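PDB 4QDG: putative adhesin from Bacteroides thetaiotaomicron, which probably serves as an outer-membrane lipoprotein that attaches pili to the cell surface, as in the FimB/Mfa2 family of fimbrial anchor proteins. Local coordinates for residues 66-71 with 137-142; 109-114 with 118-123; 180-183 with 187-190. All coordinates share one frame; numbering follows the deposited sequence. Where two conformers were deposited one is given.

Interaction 1: 66-71 with 137-142; sequences RMKLDL and DLYSEG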
loop_
_atom_site.group_PDB
_atom_site.type_symbol
_atom_site.label_atom_id
_atom_site.label_comp_id
_atom_site.label_asym_id
_atom_site.label_seq_id
_atom_site.Cartn_x
_atom_site.Cartn_y
_atom_site.Cartn_z
ATOM N N ARG A 66 -23.485 -7.169 -1.998
ATOM C CA ARG A 66 -23.156 -8.557 -1.660
ATOM C C ARG A 66 -22.969 -9.355 -2.930
ATOM O O ARG A 66 -23.664 -9.115 -3.908
ATOM C CB ARG A 66 -24.236 -9.236 -0.788
ATOM C CG ARG A 66 -24.562 -8.560 0.543
ATOM C CD ARG A 66 -23.443 -8.551 1.557
ATOM N NE ARG A 66 -23.891 -7.909 2.790
ATOM C CZ ARG A 66 -23.746 -6.620 3.072
ATOM N NH1 ARG A 66 -23.111 -5.811 2.226
ATOM N NH2 ARG A 66 -24.208 -6.133 4.213
HETATM N N MSE A 67 -22.041 -10.279 -2.939
HETATM C CA MSE A 67 -21.838 -11.112 -4.102
HETATM C C MSE A 67 -22.486 -12.459 -3.844
HETATM O O MSE A 67 -22.020 -13.219 -2.993
HETATM C CB MSE A 67 -20.350 -11.272 -4.441
HETATM C CG MSE A 67 -20.139 -12.025 -5.750
HETATM SE SE MSE A 67 -18.287 -12.462 -6.053
HETATM C CE MSE A 67 -17.653 -10.641 -6.505
ATOM N N LYS A 68 -23.569 -12.749 -4.585
ATOM C CA LYS A 68 -24.287 -14.003 -4.503
ATOM C C LYS A 68 -23.599 -15.014 -5.400
ATOM O O LYS A 68 -23.396 -14.741 -6.584
ATOM C CB LYS A 68 -25.735 -13.774 -4.914
ATOM C CG LYS A 68 -26.625 -14.998 -4.859
ATOM C CD LYS A 68 -28.051 -14.650 -5.358
ATOM C CE LYS A 68 -28.189 -14.568 -6.868
ATOM N NZ LYS A 68 -28.163 -15.914 -7.504
ATOM N N LEU A 69 -23.190 -16.157 -4.834
ATOM C CA LEU A 69 -22.551 -17.202 -5.610
ATOM C C LEU A 69 -23.303 -18.498 -5.482
ATOM O O LEU A 69 -23.365 -19.067 -4.392
ATOM C CB LEU A 69 -21.065 -17.421 -5.226
ATOM C CG LEU A 69 -20.067 -16.311 -5.536
ATOM C CD1 LEU A 69 -18.734 -16.565 -4.824
ATOM C CD2 LEU A 69 -19.807 -16.205 -7.015
ATOM N N ASP A 70 -23.829 -18.997 -6.605
ATOM C CA ASP A 70 -24.454 -20.309 -6.664
ATOM C C ASP A 70 -23.327 -21.331 -6.741
ATOM O O ASP A 70 -22.501 -21.254 -7.642
ATOM C CB ASP A 70 -25.441 -20.424 -7.846
ATOM C CG ASP A 70 -26.706 -19.640 -7.605
ATOM O OD1 ASP A 70 -27.460 -20.002 -6.670
ATOM O OD2 ASP A 70 -26.923 -18.643 -8.312
ATOM N N LEU A 71 -23.230 -22.215 -5.739
ATOM C CA LEU A 71 -22.157 -23.198 -5.659
ATOM C C LEU A 71 -22.658 -24.554 -5.216
ATOM O O LEU A 71 -23.596 -24.646 -4.416
ATOM C CB LEU A 71 -21.054 -22.724 -4.673
ATOM C CG LEU A 71 -20.206 -21.508 -5.077
ATOM C CD1 LEU A 71 -19.400 -21.008 -3.922
ATOM C CD2 LEU A 71 -19.327 -21.811 -6.288
ATOM N N ASP A 137 -27.911 -23.603 2.292
ATOM C CA ASP A 137 -29.166 -23.423 1.587
ATOM C C ASP A 137 -29.563 -21.966 1.763
ATOM O O ASP A 137 -29.472 -21.447 2.879
ATOM C CB ASP A 137 -30.241 -24.350 2.150
ATOM C CG ASP A 137 -30.134 -25.787 1.683
ATOM O OD1 ASP A 137 -29.520 -26.024 0.614
ATOM O OD2 ASP A 137 -30.690 -26.675 2.368
ATOM N N LEU A 138 -29.905 -21.283 0.652
ATOM C CA LEU A 138 -30.277 -19.867 0.627
ATOM C C LEU A 138 -29.104 -18.947 1.028
ATOM O O LEU A 138 -29.317 -17.855 1.596
ATOM C CB LEU A 138 -31.513 -19.590 1.494
ATOM C CG LEU A 138 -32.668 -18.906 0.789
ATOM C CD1 LEU A 138 -33.056 -19.618 -0.509
ATOM C CD2 LEU A 138 -33.838 -18.768 1.727
ATOM N N TYR A 139 -27.876 -19.388 0.655
ATOM C CA TYR A 139 -26.580 -18.718 0.754
ATOM C C TYR A 139 -26.121 -18.388 2.177
ATOM O O TYR A 139 -26.753 -17.585 2.874
ATOM C CB TYR A 139 -26.523 -17.417 -0.120
ATOM C CG TYR A 139 -27.134 -17.583 -1.502
ATOM C CD1 TYR A 139 -26.429 -18.203 -2.528
ATOM C CD2 TYR A 139 -28.462 -17.232 -1.746
ATOM C CE1 TYR A 139 -27.023 -18.458 -3.769
ATOM C CE2 TYR A 139 -29.066 -17.490 -2.976
ATOM C CZ TYR A 139 -28.330 -18.072 -3.994
ATOM O OH TYR A 139 -28.905 -18.269 -5.215
ATOM N N SER A 140 -24.967 -18.969 2.580
ATOM C CA SER A 140 -24.324 -18.644 3.852
ATOM C C SER A 140 -23.701 -17.277 3.713
ATOM O O SER A 140 -23.308 -16.906 2.608
ATOM C CB SER A 140 -23.254 -19.669 4.215
ATOM O OG SER A 140 -22.327 -19.821 3.151
ATOM N N GLU A 141 -23.621 -16.519 4.805
ATOM C CA GLU A 141 -23.039 -15.183 4.718
ATOM C C GLU A 141 -21.625 -15.196 5.225
ATOM O O GLU A 141 -21.322 -15.889 6.199
ATOM C CB GLU A 141 -23.864 -14.154 5.481
ATOM C CG GLU A 141 -25.157 -13.807 4.768
ATOM C CD GLU A 141 -26.085 -12.849 5.492
ATOM O OE1 GLU A 141 -25.873 -12.597 6.701
ATOM O OE2 GLU A 141 -27.047 -12.376 4.845
ATOM N N GLY A 142 -20.768 -14.439 4.553
ATOM C CA GLY A 142 -19.371 -14.304 4.930
ATOM C C GLY A 142 -18.804 -12.968 4.516
ATOM O O GLY A 142 -19.218 -12.407 3.505
#
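The hydroxyl of Y139 donates a hydrogen bond to D70, with Y139 OH 2.7 Å from D70 OD1. The bond reaches OD1 on the syn side of the carboxylate and lies 26° out of its plane. The other oxygen of D70 is also used. D70 OD2 forms a salt bridge to K68 NZ at 3.1 Å. K68 closes the triangle with a weak hydrogen bond, 3.4 Å from K68 NZ to Y139 OH. The aspartate thus takes the hydroxyl on one oxygen and the ammonium on the other. This would probably steady the phenol, although K68 and D70 both lie at the exposed surface.

The two segments are not direct strand partners. Y139 sits in the tight connection between strands 127-137 and 140-159. The chain from H13 to L17, which enters strand 15-20, runs between them. It bonds through its backbone to strand 67-70 on one side, and S140 bonds to G14 on the other. The tyrosine therefore reaches past this chain and touches P12 as well. The protein belongs to the FimB/Mfa2 family, which falls in the transthyretin clan.

The aliphatic part of K68 lies over one ring face of Y139. K68 CG is 3.7 Å from the centroid of the Y139 ring, a CH-pi contact on the CE1 and CZ side of the ring. The lysine chain then bends at chi3 (78°) and chi4 (74°), which brings NZ round to the hydroxyl. D70 OD1 instead meets the ring at its edge, in plane, while the carboxylate itself is turned steeply against the ring. The backbone carbonyl of L69 also stands at this edge, with L69 O 3.7 Å from Y139 CD1. Behind the strand, the L69 side chain points away and packs on R53 and F78.

Interaction 2: 109-114 with 118-123; sequences ELDSEC and PRRKNL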
loop_
_atom_site.group_PDB
_atom_site.type_symbol
_atom_site.label_atom_id
_atom_site.label_comp_id
_atom_site.label_asym_id
_atom_site.label_seq_id
_atom_site.Cartn_x
_atom_site.Cartn_y
_atom_site.Cartn_z
ATOM N N GLU A 109 2.334 -9.256 -9.266
ATOM C CA GLU A 109 3.534 -8.457 -9.438
ATOM C C GLU A 109 3.194 -7.072 -9.931
ATOM O O GLU A 109 2.239 -6.913 -10.678
ATOM C CB GLU A 109 4.479 -9.140 -10.444
ATOM C CG GLU A 109 5.929 -8.693 -10.288
ATOM C CD GLU A 109 6.891 -9.079 -11.395
ATOM O OE1 GLU A 109 6.842 -10.244 -11.854
ATOM O OE2 GLU A 109 7.724 -8.221 -11.771
ATOM N N LEU A 110 3.998 -6.064 -9.537
ATOM C CA LEU A 110 3.832 -4.714 -10.076
ATOM C C LEU A 110 4.250 -4.705 -11.542
ATOM O O LEU A 110 5.254 -5.319 -11.905
ATOM C CB LEU A 110 4.675 -3.691 -9.287
ATOM C CG LEU A 110 4.567 -2.212 -9.716
ATOM C CD1 LEU A 110 3.335 -1.543 -9.128
ATOM C CD2 LEU A 110 5.796 -1.433 -9.327
ATOM N N ASP A 111 3.486 -3.998 -12.374
ATOM C CA ASP A 111 3.837 -3.739 -13.763
ATOM C C ASP A 111 5.048 -2.791 -13.714
ATOM O O ASP A 111 4.925 -1.683 -13.190
ATOM C CB ASP A 111 2.621 -3.113 -14.492
ATOM C CG ASP A 111 2.774 -2.819 -15.980
ATOM O OD1 ASP A 111 3.939 -2.786 -16.478
ATOM O OD2 ASP A 111 1.740 -2.595 -16.646
ATOM N N SER A 112 6.223 -3.257 -14.173
ATOM C CA SER A 112 7.498 -2.518 -14.149
ATOM C C SER A 112 7.439 -1.120 -14.822
ATOM O O SER A 112 8.233 -0.243 -14.474
ATOM C CB SER A 112 8.597 -3.348 -14.801
ATOM O OG SER A 112 8.334 -3.560 -16.182
ATOM N N GLU A 113 6.487 -0.915 -15.747
ATOM C CA GLU A 113 6.297 0.350 -16.463
ATOM C C GLU A 113 5.895 1.485 -15.510
ATOM O O GLU A 113 6.213 2.650 -15.777
ATOM C CB GLU A 113 5.249 0.166 -17.578
ATOM C CG GLU A 113 5.637 0.697 -18.953
ATOM C CD GLU A 113 7.107 0.754 -19.332
ATOM O OE1 GLU A 113 7.764 -0.312 -19.376
ATOM O OE2 GLU A 113 7.600 1.874 -19.596
ATOM N N CYS A 114 5.278 1.133 -14.361
ATOM C CA CYS A 114 4.895 2.068 -13.287
ATOM C C CYS A 114 6.101 2.678 -12.589
ATOM O O CYS A 114 5.959 3.739 -11.993
ATOM C CB CYS A 114 4.003 1.365 -12.275
ATOM S SG CYS A 114 2.429 0.811 -12.961
ATOM N N PRO A 118 6.235 8.490 -15.887
ATOM C CA PRO A 118 5.803 9.509 -14.903
ATOM C C PRO A 118 4.302 9.579 -14.673
ATOM O O PRO A 118 3.871 9.908 -13.577
ATOM C CB PRO A 118 6.302 10.820 -15.519
ATOM C CG PRO A 118 7.476 10.411 -16.352
ATOM C CD PRO A 118 7.081 9.101 -16.939
ATOM N N ARG A 119 3.518 9.239 -15.700
ATOM C CA ARG A 119 2.064 9.232 -15.694
ATOM C C ARG A 119 1.517 7.984 -14.980
ATOM O O ARG A 119 0.332 7.956 -14.652
ATOM C CB ARG A 119 1.550 9.338 -17.146
ATOM C CG ARG A 119 1.865 10.723 -17.726
ATOM C CD ARG A 119 1.982 10.811 -19.226
ATOM N NE ARG A 119 3.015 9.966 -19.842
ATOM C CZ ARG A 119 4.305 10.268 -19.964
ATOM N NH1 ARG A 119 4.798 11.363 -19.390
ATOM N NH2 ARG A 119 5.127 9.446 -20.608
ATOM N N ARG A 120 2.382 6.980 -14.683
ATOM C CA ARG A 120 1.976 5.738 -13.999
ATOM C C ARG A 120 2.691 5.538 -12.630
ATOM O O ARG A 120 2.382 4.568 -11.942
ATOM C CB ARG A 120 2.241 4.512 -14.900
ATOM C CG ARG A 120 1.503 4.555 -16.246
ATOM C CD ARG A 120 1.425 3.190 -16.882
ATOM N NE ARG A 120 0.621 2.292 -16.059
ATOM C CZ ARG A 120 0.622 0.971 -16.154
ATOM N NH1 ARG A 120 1.386 0.362 -17.051
ATOM N NH2 ARG A 120 -0.141 0.244 -15.347
ATOM N N LYS A 121 3.604 6.450 -12.229
ATOM C CA LYS A 121 4.360 6.309 -10.975
ATOM C C LYS A 121 3.463 6.309 -9.736
ATOM O O LYS A 121 3.738 5.556 -8.794
ATOM C CB LYS A 121 5.470 7.357 -10.834
ATOM C CG LYS A 121 6.658 7.117 -11.761
ATOM C CD LYS A 121 7.806 8.041 -11.410
ATOM C CE LYS A 121 8.852 8.069 -12.470
ATOM N NZ LYS A 121 9.704 9.282 -12.339
ATOM N N ASN A 122 2.387 7.114 -9.742
ATOM C CA ASN A 122 1.449 7.151 -8.620
ATOM C C ASN A 122 0.572 5.892 -8.739
ATOM O O ASN A 122 -0.303 5.826 -9.608
ATOM C CB ASN A 122 0.632 8.457 -8.626
ATOM C CG ASN A 122 -0.233 8.637 -7.418
ATOM O OD1 ASN A 122 -0.157 7.886 -6.448
ATOM N ND2 ASN A 122 -1.035 9.678 -7.421
ATOM N N LEU A 123 0.874 4.870 -7.922
ATOM C CA LEU A 123 0.268 3.547 -8.020
ATOM C C LEU A 123 -1.183 3.528 -7.604
ATOM O O LEU A 123 -1.577 4.157 -6.613
ATOM C CB LEU A 123 1.053 2.475 -7.211
ATOM C CG LEU A 123 2.588 2.411 -7.382
ATOM C CD1 LEU A 123 3.194 1.374 -6.449
ATOM C CD2 LEU A 123 3.007 2.142 -8.835
#
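R120 and D111 form a salt bridge, with R120 NH1 3.0 Å from D111 OD2. The N-H points fairly straight at the oxygen, at 160°. OD2 lies at the edge of the guanidinium, in its plane. The nitrogen, however, stands above the carboxylate plane, and the two flat groups are 82° apart. The bridge is therefore single-point rather than a paired, two-bond one.

D111 OD1 has its own donor, the backbone N of E113 at 3.2 Å. This is an Asx turn and a capping bond at the start of the weakly bonded helix near 113. The backbone O of D111 takes C114 N as well. One residue thus accepts from two backbone N-H groups and the arginine. With CG anti to the backbone N (chi1 -178°), the carboxylate is placed between the helix start and R120.

The arginine is also packed on a face. C114 SG sits 3.5 Å above the R120 guanidinium plane, toward its rim, and is 3.6 Å from R120 NH2. The bend of the R120 chain at chi3 folds the group back over the cysteine. C114 O meets K121 CA in a CA-H...O contact of 3.2 Å. The amine of K121 turns elsewhere, to T196 OG1, and L123 N bonds to S222 OG.

Beside the salt bridge, L123 CD2 lies 3.7 Å from both C114 CB and L110 CD1. The next residue in the chain, H124, is a magnesium ligand, so the returning segment leads straight into that metal site. The shared carboxylate of D111 ties the helix start to R120, and its negative charge would probably be partly offset by both.

Interaction 3: 180-183 with 187-190; sequences LFSY and LLEN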
loop_
_atom_site.group_PDB
_atom_site.type_symbol
_atom_site.label_atom_id
_atom_site.label_comp_id
_atom_site.label_asym_id
_atom_site.label_seq_id
_atom_site.Cartn_x
_atom_site.Cartn_y
_atom_site.Cartn_z
ATOM N N LEU A 180 6.724 -8.197 -5.761
ATOM C CA LEU A 180 6.200 -9.538 -6.025
ATOM C C LEU A 180 5.545 -10.107 -4.772
ATOM O O LEU A 180 6.192 -10.214 -3.732
ATOM C CB LEU A 180 7.307 -10.484 -6.538
ATOM C CG LEU A 180 6.867 -11.901 -6.962
ATOM C CD1 LEU A 180 5.905 -11.865 -8.164
ATOM C CD2 LEU A 180 8.094 -12.791 -7.291
ATOM N N PHE A 181 4.260 -10.459 -4.883
ATOM C CA PHE A 181 3.492 -11.048 -3.785
ATOM C C PHE A 181 3.229 -12.529 -4.022
ATOM O O PHE A 181 2.852 -12.905 -5.133
ATOM C CB PHE A 181 2.131 -10.336 -3.614
ATOM C CG PHE A 181 2.182 -8.891 -3.203
ATOM C CD1 PHE A 181 2.269 -7.881 -4.158
ATOM C CD2 PHE A 181 2.078 -8.528 -1.861
ATOM C CE1 PHE A 181 2.296 -6.538 -3.772
ATOM C CE2 PHE A 181 2.091 -7.180 -1.478
ATOM C CZ PHE A 181 2.183 -6.195 -2.435
ATOM N N SER A 182 3.350 -13.366 -2.968
ATOM C CA SER A 182 2.933 -14.767 -3.054
ATOM C C SER A 182 1.420 -14.822 -2.793
ATOM O O SER A 182 0.817 -13.787 -2.485
ATOM C CB SER A 182 3.700 -15.675 -2.091
ATOM O OG SER A 182 3.723 -15.179 -0.765
ATOM N N TYR A 183 0.833 -16.033 -2.836
ATOM C CA TYR A 183 -0.595 -16.298 -2.683
ATOM C C TYR A 183 -1.172 -15.781 -1.362
ATOM O O TYR A 183 -2.348 -15.433 -1.332
ATOM C CB TYR A 183 -0.880 -17.809 -2.833
ATOM C CG TYR A 183 -0.332 -18.673 -1.709
ATOM C CD1 TYR A 183 0.973 -19.185 -1.758
ATOM C CD2 TYR A 183 -1.126 -19.010 -0.610
ATOM C CE1 TYR A 183 1.476 -19.988 -0.725
ATOM C CE2 TYR A 183 -0.627 -19.792 0.435
ATOM C CZ TYR A 183 0.664 -20.296 0.366
ATOM O OH TYR A 183 1.093 -21.084 1.408
ATOM N N LEU A 187 5.568 -10.911 0.761
ATOM C CA LEU A 187 6.478 -10.520 -0.313
ATOM C C LEU A 187 7.426 -11.644 -0.651
ATOM O O LEU A 187 7.858 -12.382 0.235
ATOM C CB LEU A 187 7.300 -9.256 0.042
ATOM C CG LEU A 187 6.505 -7.978 0.281
ATOM C CD1 LEU A 187 7.371 -6.927 0.953
ATOM C CD2 LEU A 187 5.800 -7.465 -1.030
ATOM N N LEU A 188 7.757 -11.760 -1.945
ATOM C CA LEU A 188 8.715 -12.723 -2.476
ATOM C C LEU A 188 9.946 -11.992 -2.999
ATOM O O LEU A 188 9.790 -11.078 -3.794
ATOM C CB LEU A 188 8.086 -13.540 -3.609
ATOM C CG LEU A 188 7.076 -14.621 -3.237
ATOM C CD1 LEU A 188 6.487 -15.221 -4.491
ATOM C CD2 LEU A 188 7.715 -15.752 -2.417
ATOM N N GLU A 189 11.157 -12.414 -2.614
ATOM C CA GLU A 189 12.408 -11.784 -3.072
ATOM C C GLU A 189 12.515 -11.852 -4.605
ATOM O O GLU A 189 12.461 -12.935 -5.180
ATOM C CB GLU A 189 13.622 -12.423 -2.384
ATOM C CG GLU A 189 14.864 -11.555 -2.472
ATOM C CD GLU A 189 16.040 -11.948 -1.597
ATOM O OE1 GLU A 189 15.885 -12.849 -0.741
ATOM O OE2 GLU A 189 17.127 -11.352 -1.774
ATOM N N ASN A 190 12.597 -10.684 -5.262
ATOM C CA ASN A 190 12.577 -10.598 -6.723
ATOM C C ASN A 190 13.654 -9.640 -7.281
ATOM O O ASN A 190 13.781 -9.486 -8.502
ATOM C CB ASN A 190 11.174 -10.132 -7.161
ATOM C CG ASN A 190 10.891 -10.309 -8.635
ATOM O OD1 ASN A 190 10.955 -11.410 -9.181
ATOM N ND2 ASN A 190 10.626 -9.224 -9.326
HETATM O O HOH W 1 9.122 -8.564 -3.771
#
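The side chains of F181 and L187 run alongside each other in the same direction. A methyl of the leucine, L187 CD2, sits over one face of the F181 ring, 4.0 Å from its centroid and 22° off the normal. This is a CH-pi contact, nearer the ring's CE2 side than its middle, with F181 CE2 3.7 Å from L187 CD2. The other ring neighbours include F91 in strand 91-94.

L180 and L188 point toward each other on the opposite side of the paired backbones, and their side chains cross at a slant. CD2 of L180 meets CB of L188 at 3.8 Å. A chi1 of -175° sends CG of L180 away from the backbone N and out toward N190, which crosses it at about a right angle.

The backbone makes a small hairpin-like reversal, with a single backbone bridge between F181 and L187. Next to it, L188 N donates to L180 O at 2.8 Å. Between L180 and L188 the return link runs through a water, which accepts from L180 N at 3.1 Å and lies 2.6 Å from L188 O. Strand 180-181 is an outer strand of the sheet it shares with 91-94 and 107-110, and this reversal leads on toward strand 193-195.

At the turn end, the isobutyl group of L188 rests on S182, L188 CD1 lying 3.7 Å from S182 CB. The serine OG serves the turn, bonded to D184 OD1 and N186 O. Beyond L188, the backbone N of N190 is taken by D177 OD1.

From the N terminus, interaction 1 opens at strand 67-70 and closes at 137-142, in the connection between strands 127-137 and 140-159. It links strand 67-70 to the turn before strand 140-159; both strands pair with strand 15-20. Interaction 2 is nested inside this loop. It closes a short excursion of its own, from strand 107-110 through helix 113-116 to the residues before H124. Interaction 3 follows in series, closing the turn after strand 180-181. None of the three cross. Interactions 2 and 3 meet in one sheet, where strands 107-110 and 180-181 are neighbours: E109 CG lies 3.8 Å from L180 CD1. Interaction 1 lies apart, its centre 36 Å from that of interaction 2.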